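Local coordinates for Mlr6093 protein (Mesorhizobium loti, PDB 2QJ8) that probably acts as a zinc-dependent hydrolase of the aspartoacylase family, cleaving non-peptide amide or ester bonds, at residues 62-66 with 83-87; 143-149 with 309-315; 149-153 with 174-178; 155-159 with 191-196; 166-171 with 200-204. One frame throughout, in Å; residues are numbered along the deposited sequence. Where two conformers were deposited one is given.

Contact 1: residues 62-66 with 83-87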
# COMPACT_ATOMS: atom_id res chain seq x y z
N PRO A 62 -8.24 10.65 -6.12
CA PRO A 62 -8.66 10.74 -7.52
C PRO A 62 -9.96 10.02 -7.88
O PRO A 62 -10.78 10.59 -8.60
CB PRO A 62 -7.47 10.15 -8.24
CG PRO A 62 -6.32 10.65 -7.43
CD PRO A 62 -6.79 10.44 -6.02
N ILE A 63 -10.16 8.83 -7.34
CA ILE A 63 -11.39 8.05 -7.58
C ILE A 63 -12.61 8.75 -6.98
O ILE A 63 -13.61 8.93 -7.66
CB ILE A 63 -11.26 6.62 -7.05
CG1 ILE A 63 -10.35 5.81 -7.97
CG2 ILE A 63 -12.65 5.95 -6.93
CD1 ILE A 63 -9.73 4.57 -7.28
N LEU A 64 -12.49 9.16 -5.71
CA LEU A 64 -13.54 9.92 -5.04
C LEU A 64 -13.84 11.21 -5.80
O LEU A 64 -14.99 11.57 -5.95
CB LEU A 64 -13.14 10.23 -3.56
CG LEU A 64 -14.22 10.89 -2.70
CD1 LEU A 64 -15.50 10.02 -2.65
CD2 LEU A 64 -13.69 11.14 -1.29
N ALA A 65 -12.80 11.92 -6.25
CA ALA A 65 -12.97 13.12 -7.05
C ALA A 65 -13.77 12.87 -8.32
O ALA A 65 -14.60 13.69 -8.69
CB ALA A 65 -11.56 13.75 -7.40
N ARG A 66 -13.51 11.77 -9.01
CA ARG A 66 -14.24 11.40 -10.19
C ARG A 66 -15.69 11.02 -9.87
O ARG A 66 -16.58 11.24 -10.69
CB ARG A 66 -13.56 10.25 -10.90
CG ARG A 66 -12.34 10.65 -11.63
CD ARG A 66 -11.51 9.45 -11.91
NE ARG A 66 -10.26 9.83 -12.53
CZ ARG A 66 -10.10 10.10 -13.81
NH1 ARG A 66 -11.12 10.04 -14.68
NH2 ARG A 66 -8.88 10.45 -14.23
N ILE A 83 -13.08 20.92 -9.71
CA ILE A 83 -12.40 19.68 -9.29
C ILE A 83 -11.28 19.32 -10.24
O ILE A 83 -11.48 19.33 -11.47
CB ILE A 83 -13.36 18.44 -9.20
CG1 ILE A 83 -14.55 18.72 -8.26
CG2 ILE A 83 -12.61 17.19 -8.68
CD1 ILE A 83 -15.68 17.62 -8.24
N VAL A 84 -10.09 19.05 -9.67
CA VAL A 84 -8.90 18.58 -10.41
C VAL A 84 -8.51 17.24 -9.75
O VAL A 84 -7.82 17.22 -8.74
CB VAL A 84 -7.76 19.64 -10.48
CG1 VAL A 84 -7.49 20.28 -9.15
CG2 VAL A 84 -6.49 19.04 -11.11
N PRO A 85 -9.02 16.10 -10.30
CA PRO A 85 -8.77 14.81 -9.63
C PRO A 85 -7.35 14.37 -9.46
O PRO A 85 -7.08 13.73 -8.44
CB PRO A 85 -9.62 13.78 -10.45
CG PRO A 85 -10.67 14.63 -11.09
CD PRO A 85 -9.86 15.86 -11.49
N GLU A 86 -6.44 14.75 -10.37
CA GLU A 86 -5.02 14.43 -10.28
C GLU A 86 -4.21 15.66 -10.63
O GLU A 86 -3.96 15.93 -11.81
CB GLU A 86 -4.60 13.31 -11.26
CG GLU A 86 -5.28 11.97 -11.10
CD GLU A 86 -6.51 11.79 -11.95
OE1 GLU A 86 -6.45 12.04 -13.19
OE2 GLU A 86 -7.54 11.33 -11.41
N ILE A 87 -3.79 16.42 -9.62
CA ILE A 87 -2.96 17.59 -9.85
C ILE A 87 -1.52 17.22 -10.23
O ILE A 87 -0.82 18.05 -10.80
CB ILE A 87 -2.97 18.65 -8.68
CG1 ILE A 87 -2.32 18.10 -7.38
CG2 ILE A 87 -4.35 19.19 -8.48
CD1 ILE A 87 -2.26 19.09 -6.17
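Glu86 and Arg66 form a salt bridge between the loop just after strand 79-84 and a helix. The Glu86 side chain can be followed outward. Its CG lies beside Pro62, with Glu86 CG 4.0 Å from both Pro62 CB and Pro62 CG. The chain bends here, with chi2 at 93°, and this brings the carboxylate to the Arg66 guanidinium and to Pro62 CB. Glu86 CD comes 3.6 Å from Arg66 NH2. Glu86 OE1 sits at the edge of the guanidinium, 3.1 Å from Arg66 NH2, in a bond that is weak in angle. Glu86 OE2 accepts from Arg66 NE at 3.3 Å with its syn lone pair. It also accepts, more weakly, from Arg66 NH2. Glu86 OE2 touches Pro62 CB at 3.4 Å. The carboxylate and guanidinium planes are only 5° apart, so the two flat groups are nearly coplanar, edge to edge. Helix 60-75 and strand 79-84 belong to a beta-alpha-beta unit that starts with strand 47-52. This contact ties the first turns of that helix to the end of the second strand and the loop that follows. With an alanine at Glu86, the Arg66 guanidinium would probably lose its carboxylate mate and be freer to turn. Beside the salt bridge the contact is apolar. Ala65 CB packs on Pro85 CB at 3.6 Å and on Ile83 CG2 at 3.8 Å. Pro62 CG rests on the Pro85 carbonyl oxygen. Leu293 of the second subunit packs on Arg66 and Pro85, and Pro289 O of that subunit takes a weak bond from Arg66 NH2.

Contact 2: residues 143-149 with 309-315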
# COMPACT_ATOMS: atom_id res chain seq x y z
N PHE A 143 -1.86 10.32 2.98
CA PHE A 143 -1.11 10.30 4.23
C PHE A 143 0.24 9.57 4.00
O PHE A 143 1.29 10.03 4.46
CB PHE A 143 -1.94 9.63 5.33
CG PHE A 143 -1.40 9.86 6.70
CD1 PHE A 143 -1.59 11.08 7.33
CD2 PHE A 143 -0.67 8.87 7.34
CE1 PHE A 143 -1.09 11.31 8.58
CE2 PHE A 143 -0.17 9.09 8.60
CZ PHE A 143 -0.39 10.32 9.22
N GLY A 144 0.19 8.47 3.24
CA GLY A 144 1.37 7.67 2.87
C GLY A 144 0.86 6.27 2.58
O GLY A 144 0.09 5.76 3.40
N PRO A 145 1.23 5.64 1.42
CA PRO A 145 0.73 4.24 1.16
C PRO A 145 1.35 3.16 2.04
O PRO A 145 0.92 2.02 2.03
CB PRO A 145 1.11 3.95 -0.29
CG PRO A 145 1.90 5.02 -0.74
CD PRO A 145 2.12 6.08 0.34
N THR A 146 2.41 3.52 2.75
CA THR A 146 3.03 2.65 3.73
C THR A 146 2.40 2.83 5.12
O THR A 146 2.89 2.25 6.10
CB THR A 146 4.50 2.97 3.82
OG1 THR A 146 4.68 4.33 4.23
CG2 THR A 146 5.21 2.69 2.49
N TRP A 147 1.35 3.64 5.23
CA TRP A 147 0.65 3.87 6.48
C TRP A 147 -0.80 3.46 6.32
O TRP A 147 -1.33 3.48 5.22
CB TRP A 147 0.61 5.35 6.84
CG TRP A 147 1.84 5.97 7.31
CD1 TRP A 147 2.81 6.55 6.53
CD2 TRP A 147 2.24 6.17 8.66
NE1 TRP A 147 3.79 7.08 7.33
CE2 TRP A 147 3.46 6.87 8.64
CE3 TRP A 147 1.68 5.83 9.90
CZ2 TRP A 147 4.14 7.22 9.82
CZ3 TRP A 147 2.34 6.19 11.05
CH2 TRP A 147 3.56 6.87 11.01
N ASP A 148 -1.39 3.05 7.44
CA ASP A 148 -2.82 2.90 7.56
C ASP A 148 -3.16 4.06 8.53
O ASP A 148 -2.42 4.29 9.49
CB ASP A 148 -3.17 1.58 8.21
CG ASP A 148 -4.63 1.22 8.04
OD1 ASP A 148 -5.35 1.83 7.22
OD2 ASP A 148 -5.08 0.29 8.73
N CYS A 149 -4.20 4.82 8.24
CA CYS A 149 -4.65 5.87 9.13
C CYS A 149 -6.17 5.92 9.13
O CYS A 149 -6.82 5.41 8.21
CB CYS A 149 -4.03 7.22 8.79
SG CYS A 149 -4.63 8.02 7.31
N PHE A 309 -4.11 6.37 15.73
CA PHE A 309 -4.62 7.17 14.63
C PHE A 309 -4.00 6.66 13.35
O PHE A 309 -4.70 6.49 12.38
CB PHE A 309 -4.33 8.66 14.83
CG PHE A 309 -4.55 9.47 13.57
CD1 PHE A 309 -5.83 9.82 13.18
CD2 PHE A 309 -3.48 9.84 12.75
CE1 PHE A 309 -6.04 10.55 12.04
CE2 PHE A 309 -3.69 10.55 11.58
CZ PHE A 309 -4.99 10.91 11.23
N ALA A 310 -2.68 6.44 13.35
CA ALA A 310 -1.98 5.95 12.19
C ALA A 310 -0.85 5.03 12.62
O ALA A 310 -0.26 5.23 13.68
CB ALA A 310 -1.44 7.13 11.36
N ILE A 311 -0.55 4.04 11.78
CA ILE A 311 0.53 3.08 12.06
C ILE A 311 1.07 2.55 10.74
O ILE A 311 0.31 2.34 9.80
CB ILE A 311 0.07 1.94 13.01
CG1 ILE A 311 1.30 1.14 13.50
CG2 ILE A 311 -1.03 1.07 12.35
CD1 ILE A 311 1.05 0.20 14.59
N ARG A 312 2.41 2.42 10.65
CA ARG A 312 3.07 1.91 9.45
C ARG A 312 2.78 0.46 9.21
O ARG A 312 2.53 -0.30 10.16
CB ARG A 312 4.60 1.99 9.53
CG ARG A 312 5.20 3.32 9.31
CD ARG A 312 6.72 3.17 9.03
NE ARG A 312 7.43 4.45 9.05
CZ ARG A 312 7.35 5.41 8.13
NH1 ARG A 312 6.57 5.31 7.05
NH2 ARG A 312 8.05 6.53 8.31
N SER A 313 2.85 0.06 7.94
CA SER A 313 2.73 -1.33 7.53
C SER A 313 4.10 -1.93 7.79
O SER A 313 5.07 -1.20 8.00
CB SER A 313 2.46 -1.42 6.03
OG SER A 313 1.27 -0.69 5.72
N ALA A 314 4.17 -3.25 7.81
CA ALA A 314 5.46 -3.94 7.98
C ALA A 314 6.40 -3.51 6.84
O ALA A 314 6.09 -3.67 5.65
CB ALA A 314 5.28 -5.43 8.00
N MSE A 315 7.52 -2.89 7.21
CA MSE A 315 8.44 -2.32 6.22
C MSE A 315 9.78 -2.05 6.86
O MSE A 315 9.86 -2.00 8.08
CB MSE A 315 7.89 -0.95 5.76
CG MSE A 315 7.90 0.15 6.88
SE MSE A 315 7.29 1.91 6.35
CE MSE A 315 8.40 2.15 4.74
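Phe309 turns the edge of its ring to the face of Phe143. The pair is an offset edge-to-face contact, with centroids 5.9 Å apart and planes at 80°. It lies at one end of an antiparallel pairing between strands 147-149 and 306-312. Phe309 and Ala310 form a classic beta bulge opposite Ile325 of strand 322-329. Ala310 CB sits in the middle of the apolar group. It touches Phe143 CE2, Cys149 CB and Trp147 CE3. Cys149 CB also lies over one face of the Phe143 ring. Trp147 is held between two neighbours. Phe143 CE2 lies on one face, toward the rim, and Arg312 CG on the other, 4.0 Å from the centroid of the six-membered ring. That CH-pi contact is nearly centred, 9° off the normal. Arg312 was deposited in two conformers, so this pose is one of two. Its chain runs extended from CG to NE. One face of the guanidinium lies against Trp147 CE2 and CZ2, the planes 42° apart, and its salt bridge is with Glu321. Asp148 and Ile311 are a hydrogen-bonded pair, with Asp148 N to Ile311 O and Ile311 N to Asp148 O both at 3.0 Å. The chain enters this strand through a type I turn, Gly144 to Trp147. At the outer edge Thr146 CB meets SE of Met315, a selenomethionine, at 3.9 Å in the conformer given, one of two. Thr146 O takes two bonds from Ser313. Ser313 N reaches Thr146 O at 2.9 Å, while Ser313 OG adds a weak bond at 3.4 Å.

Contact 3: residues 149-153 with 174-178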
# COMPACT_ATOMS: atom_id res chain seq x y z
N CYS A 149 -4.20 4.82 8.24
CA CYS A 149 -4.65 5.87 9.13
C CYS A 149 -6.17 5.92 9.13
O CYS A 149 -6.82 5.41 8.21
CB CYS A 149 -4.03 7.22 8.79
SG CYS A 149 -4.63 8.02 7.31
N ALA A 150 -6.72 6.53 10.18
CA ALA A 150 -8.15 6.68 10.32
C ALA A 150 -8.72 7.59 9.22
O ALA A 150 -8.02 8.51 8.80
CB ALA A 150 -8.45 7.31 11.68
N PRO A 151 -9.95 7.32 8.72
CA PRO A 151 -10.58 8.27 7.78
C PRO A 151 -10.86 9.51 8.62
O PRO A 151 -11.57 9.44 9.62
CB PRO A 151 -11.86 7.57 7.33
CG PRO A 151 -11.69 6.13 7.73
CD PRO A 151 -10.84 6.17 8.98
N SER A 152 -10.27 10.63 8.22
CA SER A 152 -10.20 11.80 9.08
C SER A 152 -9.87 13.09 8.37
O SER A 152 -9.67 13.12 7.18
CB SER A 152 -9.04 11.54 10.09
OG SER A 152 -7.81 11.28 9.44
N ILE A 153 -9.90 14.17 9.15
CA ILE A 153 -9.39 15.46 8.78
C ILE A 153 -8.37 15.80 9.86
O ILE A 153 -8.68 15.62 11.03
CB ILE A 153 -10.50 16.53 8.75
CG1 ILE A 153 -11.36 16.34 7.49
CG2 ILE A 153 -9.90 17.90 8.75
CD1 ILE A 153 -12.65 17.06 7.53
N PHE A 174 -18.02 17.23 8.64
CA PHE A 174 -17.86 16.11 7.69
C PHE A 174 -18.28 14.80 8.37
O PHE A 174 -18.59 13.83 7.67
CB PHE A 174 -16.41 15.95 7.20
CG PHE A 174 -15.99 16.91 6.11
CD1 PHE A 174 -16.01 18.28 6.31
CD2 PHE A 174 -15.49 16.44 4.93
CE1 PHE A 174 -15.58 19.15 5.34
CE2 PHE A 174 -15.06 17.33 3.93
CZ PHE A 174 -15.13 18.69 4.15
N LYS A 175 -18.29 14.77 9.71
CA LYS A 175 -18.64 13.60 10.49
C LYS A 175 -17.77 12.36 10.19
O LYS A 175 -18.27 11.25 10.16
CB LYS A 175 -20.14 13.29 10.39
CG LYS A 175 -21.02 14.50 10.56
CD LYS A 175 -22.47 14.12 10.84
CE LYS A 175 -23.41 15.33 10.77
NZ LYS A 175 -22.86 16.59 11.39
N LEU A 176 -16.48 12.56 9.91
CA LEU A 176 -15.57 11.45 9.73
C LEU A 176 -15.25 10.83 11.11
O LEU A 176 -15.50 11.48 12.16
CB LEU A 176 -14.27 11.92 9.06
CG LEU A 176 -14.40 12.31 7.59
CD1 LEU A 176 -13.15 13.11 7.12
CD2 LEU A 176 -14.65 11.08 6.70
N PRO A 177 -14.78 9.57 11.15
CA PRO A 177 -14.38 8.91 12.40
C PRO A 177 -13.52 9.73 13.36
O PRO A 177 -13.78 9.70 14.56
CB PRO A 177 -13.61 7.69 11.89
CG PRO A 177 -14.31 7.33 10.68
CD PRO A 177 -14.72 8.62 10.02
N VAL A 178 -12.55 10.47 12.83
CA VAL A 178 -11.66 11.31 13.62
C VAL A 178 -11.41 12.69 13.04
O VAL A 178 -11.17 12.82 11.84
CB VAL A 178 -10.25 10.64 13.71
CG1 VAL A 178 -9.23 11.54 14.45
CG2 VAL A 178 -10.35 9.24 14.35
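Ala150 CB meets Val178 CG2 at 3.8 Å, the first apolar touch along 149-153. Pro151 comes next. Its ring and that of Pro177 cross at about a right angle, with Pro151 CD 4.0 Å from Pro177 CG. Pro151 O lies 3.3 Å from Pro177 CD. A glycine in place of Pro177 would probably leave Pro151 without the ring that packs on it and let the backbone before Val178 move more freely. Ser152 pairs with Val178 as parallel strand neighbours. Ser152 OG turns back to bond Ala150 O at 2.9 Å, standing above the carbonyl plane. Chi1 of 57° places OG between the backbone N and the carbonyl carbon, where it can reach Ala150 O. Ile153 N then bonds Val178 O at 3.3 Å, in the carbonyl plane. The Ile153 side chain reaches the helix end. CG1 packs on Leu176 CD1, and CD1 lies over the face of Phe174, 3.8 Å from the ring centroid. Phe174 O is bonded by Asn226 of helix 218-230. The parallel strands 152-155 and 178-182 are linked by helix 161-172, as expected in the alpha/beta catalytic domain of zinc carboxypeptidase-like enzymes.

Contact 4: residues 155-159 with 191-196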
# COMPACT_ATOMS: atom_id res chain seq x y z
N SER A 155 -6.38 18.85 11.44
CA SER A 155 -6.48 20.28 11.63
C SER A 155 -5.20 20.75 12.31
O SER A 155 -4.89 20.29 13.41
CB SER A 155 -7.65 20.63 12.57
OG SER A 155 -8.92 20.31 12.02
N HIS A 156 -4.46 21.63 11.66
CA HIS A 156 -3.24 22.19 12.22
C HIS A 156 -3.58 23.49 13.01
O HIS A 156 -4.20 24.40 12.44
CB HIS A 156 -2.25 22.47 11.08
CG HIS A 156 -0.89 22.84 11.57
ND1 HIS A 156 -0.63 24.01 12.26
CD2 HIS A 156 0.30 22.20 11.45
CE1 HIS A 156 0.66 24.07 12.55
NE2 HIS A 156 1.24 22.99 12.06
N PRO A 157 -3.26 23.56 14.32
CA PRO A 157 -3.48 24.78 15.08
C PRO A 157 -2.81 26.03 14.52
O PRO A 157 -1.66 25.96 14.07
CB PRO A 157 -2.89 24.44 16.45
CG PRO A 157 -3.03 23.00 16.55
CD PRO A 157 -2.78 22.48 15.20
N ILE A 158 -3.55 27.14 14.49
CA ILE A 158 -3.05 28.43 14.01
C ILE A 158 -3.45 29.54 15.00
O ILE A 158 -4.42 29.39 15.76
CB ILE A 158 -3.51 28.73 12.55
CG1 ILE A 158 -5.03 28.90 12.45
CG2 ILE A 158 -2.97 27.61 11.60
CD1 ILE A 158 -5.49 29.47 11.13
N ALA A 159 -2.69 30.64 14.97
CA ALA A 159 -2.87 31.75 15.91
C ALA A 159 -4.13 32.58 15.69
O ALA A 159 -4.61 33.18 16.66
CB ALA A 159 -1.62 32.67 15.92
N PHE A 191 -0.36 25.00 2.45
CA PHE A 191 -0.95 25.41 3.72
C PHE A 191 -0.67 26.88 3.96
O PHE A 191 -1.60 27.66 4.14
CB PHE A 191 -0.43 24.57 4.89
CG PHE A 191 -1.10 24.88 6.20
CD1 PHE A 191 -0.73 25.99 6.96
CD2 PHE A 191 -2.13 24.07 6.66
CE1 PHE A 191 -1.36 26.28 8.15
CE2 PHE A 191 -2.76 24.35 7.85
CZ PHE A 191 -2.37 25.45 8.61
N ASP A 192 0.60 27.26 3.95
CA ASP A 192 0.97 28.67 4.14
C ASP A 192 0.30 29.60 3.15
O ASP A 192 -0.12 30.69 3.50
CB ASP A 192 2.48 28.86 4.01
CG ASP A 192 3.24 28.43 5.25
OD1 ASP A 192 2.62 28.01 6.26
OD2 ASP A 192 4.49 28.50 5.20
N THR A 193 0.19 29.15 1.91
CA THR A 193 -0.43 29.95 0.85
C THR A 193 -1.91 30.22 1.09
O THR A 193 -2.34 31.36 1.15
CB THR A 193 -0.21 29.27 -0.55
OG1 THR A 193 1.18 29.37 -0.85
CG2 THR A 193 -1.00 29.99 -1.63
N LEU A 194 -2.67 29.16 1.31
CA LEU A 194 -4.11 29.26 1.47
C LEU A 194 -4.56 29.80 2.81
O LEU A 194 -5.44 30.65 2.88
CB LEU A 194 -4.77 27.91 1.23
CG LEU A 194 -4.91 27.39 -0.20
CD1 LEU A 194 -3.75 27.77 -1.07
CD2 LEU A 194 -5.12 25.89 -0.12
N VAL A 195 -3.97 29.26 3.85
CA VAL A 195 -4.29 29.66 5.22
C VAL A 195 -3.70 31.01 5.61
O VAL A 195 -4.44 31.95 5.90
CB VAL A 195 -3.82 28.57 6.24
CG1 VAL A 195 -4.10 29.00 7.71
CG2 VAL A 195 -4.48 27.23 5.90
N HIS A 196 -2.38 31.13 5.63
CA HIS A 196 -1.78 32.34 6.15
C HIS A 196 -1.81 33.52 5.18
O HIS A 196 -2.22 34.62 5.56
CB HIS A 196 -0.35 32.12 6.66
CG HIS A 196 -0.26 31.14 7.78
ND1 HIS A 196 -1.09 31.17 8.88
CD2 HIS A 196 0.59 30.10 7.99
CE1 HIS A 196 -0.78 30.18 9.70
NE2 HIS A 196 0.25 29.52 9.18
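Ile158 pushes its CG2 methyl against the rim of the Phe191 ring, 3.7 Å from CZ and near the ring plane. The contact joins the loop between strand 152-155 and helix 161-172 to helix 190-197, at the surface of the alpha/beta domain. The helix has a wider pi-type turn at 192-196. Ile158 is the central residue. Its two branches divide the work because CG1 stands between the backbone N and the carbonyl carbon, with chi1 at 65°. Ile158 CD1 at the end of that branch meets Val195 CG1 tip to tip at 3.7 Å. Ile158 CG2, on the other branch, also comes 3.9 Å from His196 CE1, and the two side chains run past each other in opposite directions. Phe191 is held on one face by Val195 CG2, a neighbour one turn along its own helix. His156 comes to the same ring from the loop side. His156 CB lies 3.8 Å from Phe191 CE2, and the two rings meet obliquely, planes at 55°. The His156 ring is fixed at two points. NE2 is hydrogen-bonded with Asn185 N, and His156 ND1 donates to Pro157 O at 2.9 Å from above the carbonyl plane.

Contact 5: residues 166-171 with 200-204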
# COMPACT_ATOMS: atom_id res chain seq x y z
N LYS A 166 -13.54 28.52 12.61
CA LYS A 166 -14.33 28.29 11.41
C LYS A 166 -13.90 27.00 10.71
O LYS A 166 -14.75 26.17 10.38
CB LYS A 166 -14.20 29.45 10.44
CG LYS A 166 -15.04 29.35 9.15
CD LYS A 166 -14.82 30.60 8.32
CE LYS A 166 -15.59 30.59 7.04
NZ LYS A 166 -15.27 31.83 6.27
N THR A 167 -12.60 26.85 10.48
CA THR A 167 -12.08 25.69 9.76
C THR A 167 -12.33 24.39 10.53
O THR A 167 -12.74 23.42 9.93
CB THR A 167 -10.58 25.82 9.42
OG1 THR A 167 -10.41 26.90 8.48
CG2 THR A 167 -10.06 24.52 8.80
N VAL A 168 -12.12 24.41 11.85
CA VAL A 168 -12.33 23.24 12.69
C VAL A 168 -13.82 22.87 12.71
O VAL A 168 -14.14 21.70 12.59
CB VAL A 168 -11.77 23.45 14.13
CG1 VAL A 168 -12.22 22.36 15.07
CG2 VAL A 168 -10.24 23.53 14.10
N SER A 169 -14.72 23.84 12.78
CA SER A 169 -16.16 23.56 12.75
C SER A 169 -16.62 22.92 11.45
O SER A 169 -17.36 21.92 11.47
CB SER A 169 -16.97 24.83 13.00
OG SER A 169 -16.74 25.27 14.33
N ILE A 170 -16.17 23.48 10.33
CA ILE A 170 -16.46 22.93 9.01
C ILE A 170 -15.95 21.48 8.91
O ILE A 170 -16.69 20.60 8.47
CB ILE A 170 -15.91 23.79 7.86
CG1 ILE A 170 -16.60 25.16 7.82
CG2 ILE A 170 -16.15 23.05 6.51
CD1 ILE A 170 -16.02 26.17 6.77
N SER A 171 -14.72 21.25 9.37
CA SER A 171 -14.09 19.93 9.37
C SER A 171 -14.87 18.89 10.18
O SER A 171 -15.09 17.79 9.71
CB SER A 171 -12.66 20.04 9.90
OG SER A 171 -11.86 20.83 9.03
N LYS A 200 -7.98 31.71 3.81
CA LYS A 200 -9.02 30.82 3.33
C LYS A 200 -9.18 29.57 4.20
O LYS A 200 -8.38 29.28 5.13
CB LYS A 200 -8.74 30.46 1.85
CG LYS A 200 -8.96 31.68 0.91
CD LYS A 200 -8.61 31.39 -0.56
CE LYS A 200 -8.76 32.67 -1.42
NZ LYS A 200 -8.35 32.42 -2.83
N THR A 201 -10.28 28.87 3.93
CA THR A 201 -10.61 27.60 4.60
C THR A 201 -9.91 26.51 3.82
O THR A 201 -10.16 26.35 2.63
CB THR A 201 -12.11 27.38 4.62
OG1 THR A 201 -12.68 28.44 5.38
CG2 THR A 201 -12.47 25.99 5.27
N PHE A 202 -8.95 25.84 4.44
CA PHE A 202 -8.23 24.75 3.80
C PHE A 202 -8.49 23.49 4.61
O PHE A 202 -8.16 23.45 5.80
CB PHE A 202 -6.75 25.08 3.75
CG PHE A 202 -5.89 24.02 3.10
CD1 PHE A 202 -6.28 23.40 1.89
CD2 PHE A 202 -4.66 23.68 3.65
CE1 PHE A 202 -5.48 22.45 1.27
CE2 PHE A 202 -3.84 22.72 3.02
CZ PHE A 202 -4.26 22.10 1.83
N ILE A 203 -9.09 22.48 3.96
CA ILE A 203 -9.47 21.20 4.57
C ILE A 203 -8.75 20.04 3.88
O ILE A 203 -8.73 19.94 2.66
CB ILE A 203 -11.02 21.06 4.61
CG1 ILE A 203 -11.59 22.09 5.59
CG2 ILE A 203 -11.44 19.71 5.07
CD1 ILE A 203 -13.07 22.12 5.61
N CYS A 204 -8.09 19.21 4.70
CA CYS A 204 -7.31 18.09 4.23
C CYS A 204 -7.87 16.78 4.79
O CYS A 204 -7.79 16.55 5.99
CB CYS A 204 -5.87 18.34 4.70
SG CYS A 204 -4.67 17.30 3.97
O HOH W 1 -8.19 27.13 6.99
O HOH W 2 -11.55 29.26 7.76
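Thr201, Ile203 and Thr167 have the largest areas buried here, where helix 161-172 lies against strand 201-208. The segment axes pass 8.5 Å apart at 42°. Thr201 turns its CG2 methyl to the helix. Thr201 CG2 meets Ile170 CD1 tip to tip at 3.9 Å and lies about as far from Thr167 OG1. Thr201 OG1 points elsewhere. Chi1 of -62° sets it beside the backbone N, and there it is hydrogen-bonded with a water that also holds Thr167 OG1. Thr167 slides past Thr201 in the opposite direction. Thr167 OG1 is 2.7 Å from each of two waters and is also bonded with Gln163 O in the helix. The first water donates to Lys200 O and accepts from Phe202 N at 3.0 Å, bridging the helix to the strand backbone. The second is the one shared with Thr201. Thr167 CG2 rests on Phe202 O at 3.7 Å. Ile203 fills the other end. The Ile203 and Ile170 side chains cross at about a right angle, and Ile203 CD1 comes 3.3 Å from Ile170 CG2, tighter than usual, so the exact fit there is uncertain. Ile203 CG1 packs on Ser171 OG. That hydroxyl also bonds Thr167 O, which Ser171 N reaches from the opposite face. Ile153 and Phe174 pack on Ile203 from beyond the contact. No direct hydrogen bond joins the segments. Methyl packing therefore runs from Ile203 to Thr201, while the hydroxyls of Thr167 and Thr201 and the strand backbone are joined through two waters.

In the fold
Contact 1 comes first along the chain and stands apart, its centre 19 to 23 Å from the other four. Contact 2 closes a long loop, from 143-149 to 309-315, and contacts 3, 4 and 5 all lie inside it. Contacts 2 and 3 share Cys149 and touch through Phe309, which joins strand 152-155 to strand 306-312. Contacts 3, 4 and 5 cross along the chain. Contact 5 touches contact 3 through Ile153 and Ile203, and contact 4 through Phe202, with centres 13 and 10 Å away. Helix 161-172 packs on strand 201-208, and helix 190-197 leads into that strand and touches it through Phe202, so both helices sit on the same strand.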